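Membrane lipoprotein TpN32 (Treponema pallidum, PDB 1XS5) probably binds L-methionine as a membrane-anchored, periplasmic-type binding lipoprotein of the NlpA family. Local coordinates at residues A15-I20 / M54-H59; G8-P13 / V41-A46. All coordinates share one frame; numbering follows the deposited sequence. Where two conformers were deposited one is given.

Contact 1: residues A15-I20 / M54-H59; sequences ARLLEI and MNFFQH. With MET (methionine), chain B.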
loop_
_atom_site.group_PDB
_atom_site.type_symbol
_atom_site.label_atom_id
_atom_site.label_comp_id
_atom_site.label_asym_id
_atom_site.label_seq_id
_atom_site.Cartn_x
_atom_site.Cartn_y
_atom_site.Cartn_z
ATOM N N ALA A 15 6.108 -9.258 -3.613
ATOM C CA ALA A 15 6.472 -10.669 -3.866
ATOM C C ALA A 15 7.876 -10.796 -4.433
ATOM O O ALA A 15 8.651 -11.627 -3.991
ATOM C CB ALA A 15 5.453 -11.326 -4.805
ATOM N N ARG A 16 8.205 -9.999 -5.446
ATOM C CA ARG A 16 9.559 -10.061 -5.982
ATOM C C ARG A 16 10.608 -9.687 -4.907
ATOM O O ARG A 16 11.669 -10.303 -4.836
ATOM C CB ARG A 16 9.654 -9.132 -7.198
ATOM C CG ARG A 16 10.904 -9.329 -7.987
ATOM C CD ARG A 16 10.906 -10.717 -8.619
ATOM N NE ARG A 16 12.183 -10.967 -9.283
ATOM C CZ ARG A 16 12.551 -12.141 -9.790
ATOM N NH1 ARG A 16 11.728 -13.191 -9.709
ATOM N NH2 ARG A 16 13.745 -12.262 -10.370
ATOM N N LEU A 17 10.312 -8.687 -4.078
ATOM C CA LEU A 17 11.237 -8.261 -3.030
ATOM C C LEU A 17 11.444 -9.397 -1.999
ATOM O O LEU A 17 12.532 -9.595 -1.442
ATOM C CB LEU A 17 10.679 -6.999 -2.328
ATOM C CG LEU A 17 10.468 -5.759 -3.210
ATOM C CD1 LEU A 17 9.810 -4.653 -2.395
ATOM C CD2 LEU A 17 11.847 -5.264 -3.753
ATOM N N LEU A 18 10.397 -10.166 -1.734
ATOM C CA LEU A 18 10.531 -11.279 -0.791
ATOM C C LEU A 18 11.346 -12.428 -1.414
ATOM O O LEU A 18 11.986 -13.203 -0.701
ATOM C CB LEU A 18 9.138 -11.773 -0.400
ATOM C CG LEU A 18 8.435 -10.840 0.602
ATOM C CD1 LEU A 18 7.060 -11.402 0.885
ATOM C CD2 LEU A 18 9.199 -10.725 1.878
ATOM N N GLU A 19 11.291 -12.551 -2.735
ATOM C CA GLU A 19 12.061 -13.585 -3.441
ATOM C C GLU A 19 13.551 -13.242 -3.383
ATOM O O GLU A 19 14.399 -14.133 -3.365
ATOM C CB GLU A 19 11.657 -13.674 -4.908
ATOM C CG GLU A 19 10.247 -14.198 -5.119
ATOM C CD GLU A 19 10.145 -15.726 -4.964
ATOM O OE1 GLU A 19 11.149 -16.388 -4.558
ATOM O OE2 GLU A 19 9.055 -16.273 -5.259
ATOM N N ILE A 20 13.870 -11.951 -3.390
ATOM C CA ILE A 20 15.269 -11.552 -3.309
ATOM C C ILE A 20 15.716 -11.827 -1.885
ATOM O O ILE A 20 16.821 -12.329 -1.649
ATOM C CB ILE A 20 15.438 -10.043 -3.634
ATOM C CG1 ILE A 20 15.125 -9.822 -5.117
ATOM C CG2 ILE A 20 16.846 -9.564 -3.287
ATOM C CD1 ILE A 20 15.011 -8.360 -5.489
ATOM N N MET A 54 5.391 -13.425 9.770
ATOM C CA MET A 54 5.339 -12.022 9.396
ATOM C C MET A 54 4.561 -11.809 8.126
ATOM O O MET A 54 4.173 -12.761 7.468
ATOM C CB MET A 54 6.773 -11.482 9.231
ATOM C CG MET A 54 7.571 -12.105 8.141
ATOM S SD MET A 54 9.447 -12.097 8.424
ATOM C CE MET A 54 9.829 -13.802 8.772
ATOM N N ASN A 55 4.287 -10.550 7.798
ATOM C CA ASN A 55 3.656 -10.286 6.525
ATOM C C ASN A 55 4.231 -9.037 5.960
ATOM O O ASN A 55 4.875 -8.245 6.678
ATOM C CB ASN A 55 2.101 -10.256 6.542
ATOM C CG ASN A 55 1.487 -9.133 7.347
ATOM O OD1 ASN A 55 1.939 -7.954 7.336
ATOM N ND2 ASN A 55 0.369 -9.474 8.032
ATOM N N PHE A 56 4.072 -8.892 4.649
ATOM C CA PHE A 56 4.644 -7.718 3.995
ATOM C C PHE A 56 3.692 -7.229 2.906
ATOM O O PHE A 56 3.728 -7.685 1.754
ATOM C CB PHE A 56 6.030 -8.096 3.432
ATOM C CG PHE A 56 6.745 -6.950 2.703
ATOM C CD1 PHE A 56 6.752 -5.666 3.222
ATOM C CD2 PHE A 56 7.427 -7.178 1.544
ATOM C CE1 PHE A 56 7.450 -4.643 2.565
ATOM C CE2 PHE A 56 8.115 -6.166 0.910
ATOM C CZ PHE A 56 8.115 -4.913 1.428
ATOM N N PHE A 57 2.816 -6.289 3.268
ATOM C CA PHE A 57 1.858 -5.774 2.270
ATOM C C PHE A 57 1.199 -4.434 2.606
ATOM O O PHE A 57 0.523 -3.882 1.760
ATOM C CB PHE A 57 0.695 -6.760 2.094
ATOM C CG PHE A 57 -0.344 -6.663 3.200
ATOM C CD1 PHE A 57 -0.111 -7.224 4.455
ATOM C CD2 PHE A 57 -1.557 -6.007 2.976
ATOM C CE1 PHE A 57 -1.085 -7.146 5.477
ATOM C CE2 PHE A 57 -2.531 -5.918 3.970
ATOM C CZ PHE A 57 -2.302 -6.495 5.226
ATOM N N GLN A 58 1.430 -3.901 3.815
ATOM C CA GLN A 58 0.704 -2.716 4.236
ATOM C C GLN A 58 1.589 -1.614 4.799
ATOM O O GLN A 58 2.795 -1.822 4.992
ATOM C CB GLN A 58 -0.275 -3.133 5.344
ATOM C CG GLN A 58 0.461 -3.416 6.724
ATOM C CD GLN A 58 -0.330 -4.305 7.715
ATOM O OE1 GLN A 58 -1.427 -3.987 8.118
ATOM N NE2 GLN A 58 0.254 -5.407 8.091
ATOM N N HIS A 59 0.957 -0.470 5.086
ATOM C CA HIS A 59 1.675 0.636 5.725
ATOM C C HIS A 59 1.197 0.728 7.207
ATOM O O HIS A 59 0.258 0.028 7.606
ATOM C CB HIS A 59 1.453 1.950 4.948
ATOM C CG HIS A 59 0.038 2.201 4.536
ATOM N ND1 HIS A 59 -1.001 2.334 5.430
ATOM C CD2 HIS A 59 -0.496 2.413 3.315
ATOM C CE1 HIS A 59 -2.111 2.623 4.781
ATOM N NE2 HIS A 59 -1.827 2.679 3.492
HETATM N N MET B . 1.041 -1.314 -1.139
HETATM C CA MET B . -0.108 -0.497 -0.601
HETATM C C MET B . 0.147 1.026 -0.641
HETATM O O MET B . -0.751 1.782 -1.088
HETATM C CB MET B . -0.413 -0.900 0.858
HETATM C CG MET B . -1.729 -0.328 1.340
HETATM S SD MET B . -2.132 -0.723 3.057
HETATM C CE MET B . -2.750 -2.441 2.808
HETATM O OXT MET B . 1.247 1.445 -0.217
#
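Leu-18 of helix 14-26 and Phe-56 of strand 54-59 bring their CA atoms to 8.4 Å, the nearest backbone approach of the two segments, and the chain turns a corner right after, at Phe-57. The side-chain contact between the segments is wholly apolar. Phe-56 has CG anti to its own N (chi1 180°), and its ring reaches the helix edge-first. Leu-18 CG lies 3.9 Å from Phe-56 CD2. Leu-17 CD1 meets the next part of that edge, 4.0 Å from Phe-56 CE2. Both leucines sit near the ring plane rather than over a face. His-14 and His-81 also meet this ring.

Beyond the corner the strand turns to the bound methionine. Phe-57 O lies 3.3 Å from the ligand CB. Gln-58 CB sits over the centre of the Phe-57 ring and also touches the ligand CE at 3.6 Å. The ligand SD rests over one face of the His-59 imidazole, off centre, 3.4 Å from NE2. Hydrogen bonds of His-59 ND1 to His-62 N and of NE2 to Asn-112 OD1 fix the turn of this ring. The chemistry thus divides at the corner: the Phe-56 ring meets the helix by buried apolar packing alone, while Phe-57 to His-59 form a wall for the thioether end of methionine.

Contact 2: residues G8-P13 / V41-A46; sequences GVLSEP and VALNEA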
loop_
_atom_site.group_PDB
_atom_site.type_symbol
_atom_site.label_atom_id
_atom_site.label_comp_id
_atom_site.label_asym_id
_atom_site.label_seq_id
_atom_site.Cartn_x
_atom_site.Cartn_y
_atom_site.Cartn_z
ATOM N N GLY A 8 3.625 -13.677 4.824
ATOM C CA GLY A 8 2.451 -13.482 3.973
ATOM C C GLY A 8 2.640 -12.323 3.004
ATOM O O GLY A 8 3.191 -11.263 3.377
ATOM N N VAL A 9 2.211 -12.518 1.761
ATOM C CA VAL A 9 2.324 -11.445 0.741
ATOM C C VAL A 9 0.993 -11.420 -0.025
ATOM O O VAL A 9 0.292 -12.430 -0.070
ATOM C CB VAL A 9 3.532 -11.733 -0.233
ATOM C CG1 VAL A 9 3.171 -12.871 -1.203
ATOM C CG2 VAL A 9 3.938 -10.464 -0.984
ATOM N N LEU A 10 0.680 -10.279 -0.645
ATOM C CA LEU A 10 -0.522 -10.069 -1.414
ATOM C C LEU A 10 -0.262 -10.041 -2.914
ATOM O O LEU A 10 -1.031 -10.598 -3.693
ATOM C CB LEU A 10 -1.128 -8.711 -1.008
ATOM C CG LEU A 10 -2.440 -8.209 -1.614
ATOM C CD1 LEU A 10 -3.579 -9.131 -1.202
ATOM C CD2 LEU A 10 -2.711 -6.810 -1.054
ATOM N N SER A 11 0.811 -9.366 -3.325
ATOM C CA SER A 11 1.077 -9.209 -4.757
ATOM C C SER A 11 2.418 -8.541 -5.024
ATOM O O SER A 11 3.225 -8.296 -4.116
ATOM C CB SER A 11 0.014 -8.268 -5.353
ATOM O OG SER A 11 0.260 -6.908 -4.922
ATOM N N GLU A 12 2.632 -8.235 -6.294
ATOM C CA GLU A 12 3.825 -7.500 -6.683
ATOM C C GLU A 12 3.545 -6.096 -6.146
ATOM O O GLU A 12 2.386 -5.689 -6.056
ATOM C CB GLU A 12 3.942 -7.473 -8.199
ATOM C CG GLU A 12 4.308 -8.848 -8.787
ATOM C CD GLU A 12 5.638 -9.403 -8.248
ATOM O OE1 GLU A 12 6.388 -8.649 -7.606
ATOM O OE2 GLU A 12 5.950 -10.601 -8.473
ATOM N N PRO A 13 4.590 -5.314 -5.850
ATOM C CA PRO A 13 6.014 -5.649 -5.983
ATOM C C PRO A 13 6.604 -6.388 -4.786
ATOM O O PRO A 13 7.750 -6.853 -4.832
ATOM C CB PRO A 13 6.651 -4.279 -6.153
ATOM C CG PRO A 13 5.830 -3.439 -5.125
ATOM C CD PRO A 13 4.403 -3.885 -5.514
ATOM N N VAL A 41 -7.417 -8.431 5.350
ATOM C CA VAL A 41 -7.741 -8.944 6.668
ATOM C C VAL A 41 -7.154 -10.322 6.919
ATOM O O VAL A 41 -6.590 -10.587 7.985
ATOM C CB VAL A 41 -9.274 -8.932 6.855
ATOM C CG1 VAL A 41 -9.654 -9.622 8.180
ATOM C CG2 VAL A 41 -9.768 -7.449 6.838
ATOM N N ALA A 42 -7.249 -11.186 5.918
ATOM C CA ALA A 42 -6.705 -12.534 6.079
ATOM C C ALA A 42 -5.209 -12.554 6.385
ATOM O O ALA A 42 -4.677 -13.416 7.123
ATOM C CB ALA A 42 -7.016 -13.333 4.817
ATOM N N LEU A 43 -4.486 -11.618 5.778
ATOM C CA LEU A 43 -3.048 -11.556 6.003
ATOM C C LEU A 43 -2.721 -11.189 7.450
ATOM O O LEU A 43 -1.777 -11.709 8.034
ATOM C CB LEU A 43 -2.414 -10.489 5.073
ATOM C CG LEU A 43 -2.086 -10.954 3.641
ATOM C CD1 LEU A 43 -2.169 -9.807 2.618
ATOM C CD2 LEU A 43 -0.665 -11.533 3.689
ATOM N N ASN A 44 -3.440 -10.208 7.994
ATOM C CA ASN A 44 -3.159 -9.816 9.373
ATOM C C ASN A 44 -3.680 -10.833 10.395
ATOM O O ASN A 44 -3.037 -11.067 11.421
ATOM C CB ASN A 44 -3.718 -8.408 9.663
ATOM C CG ASN A 44 -2.774 -7.298 9.162
ATOM O OD1 ASN A 44 -1.570 -7.480 9.134
ATOM N ND2 ASN A 44 -3.337 -6.143 8.795
ATOM N N GLU A 45 -4.828 -11.439 10.118
ATOM C CA GLU A 45 -5.348 -12.438 11.031
ATOM C C GLU A 45 -4.412 -13.665 11.059
ATOM O O GLU A 45 -4.281 -14.318 12.093
ATOM C CB GLU A 45 -6.755 -12.864 10.605
ATOM C CG GLU A 45 -7.792 -11.765 10.757
ATOM C CD GLU A 45 -9.237 -12.230 10.464
ATOM O OE1 GLU A 45 -9.440 -13.167 9.649
ATOM O OE2 GLU A 45 -10.182 -11.637 11.043
ATOM N N ALA A 46 -3.737 -13.975 9.942
ATOM C CA ALA A 46 -2.863 -15.160 9.923
ATOM C C ALA A 46 -1.639 -14.894 10.779
ATOM O O ALA A 46 -1.101 -15.823 11.428
ATOM C CB ALA A 46 -2.434 -15.542 8.485
#
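Gly-8 of strand 3-9 meets Leu-43 of helix 40-49, the helical part of the beta-alpha-beta crossover from strand 30-36 to strand 54-59. The crossover passes over strand 3-9, which lies between the two in the sheet. The strand order matches that of a type II periplasmic binding fold. The CA atoms of Gly-8 and Leu-43 are 6.2 Å apart. With no side chain on Gly-8, the leucine methyl packs straight onto the strand backbone: Leu-43 CD2 is 3.5 Å from Gly-8 C. Val-9 adds its amide, with N 3.6 Å from the same methyl. Its side chain starts away from the helix.

At Leu-10 the strand has ended. Leu-10 CB meets the other methyl, Leu-43 CD1, at 3.9 Å, and the two side chains cross at about a right angle. Leu-10 also touches Phe-57. The nearest atoms of its side chain and the bound methionine are about 6 Å apart, so this packing borders the pocket.

The loop then leaves the helix. Ser-11 OG donates to Glu-12 O at 2.7 Å, from above the carbonyl plane, and is also hydrogen-bonded to Asn-173 ND2 of the pocket. Glu-12 OE1 accepts a hydrogen bond from the backbone N of Arg-16, near the start of helix 14-26. A cis peptide bond precedes Pro-13, just before that helix. On the other segment, Leu-43 carries the whole contact. Its CG stands beside the backbone N (chi1 -84°) and anti to the carbonyl carbon, which carries both methyls toward the strand. They divide the work: CD2 touches the strand backbone and CD1 reaches Leu-10 CD1 at 4.1 Å.

Overall arrangement
From the N terminus, contact 2 opens at 8-13, where strand 3-9 runs into the loop of residues 10-13. Helix 14-26 follows and opens contact 1 at 15-20. The chain goes on through strand 30-36 to helix 40-49, where contact 2 closes first by returning to 8-13. Strand 54-59 follows, and contact 1 closes back on helix 14-26. The segments alternate, so the two closures cross rather than nest. Their centres are 9 Å apart. They share one sheet, where Gly-8 N and O are probably hydrogen-bonded to Met-54 O and Phe-56 N, in that order. Together they fix helices 14-26 and 40-49 to neighbouring strands whose ends lead into the methionine pocket.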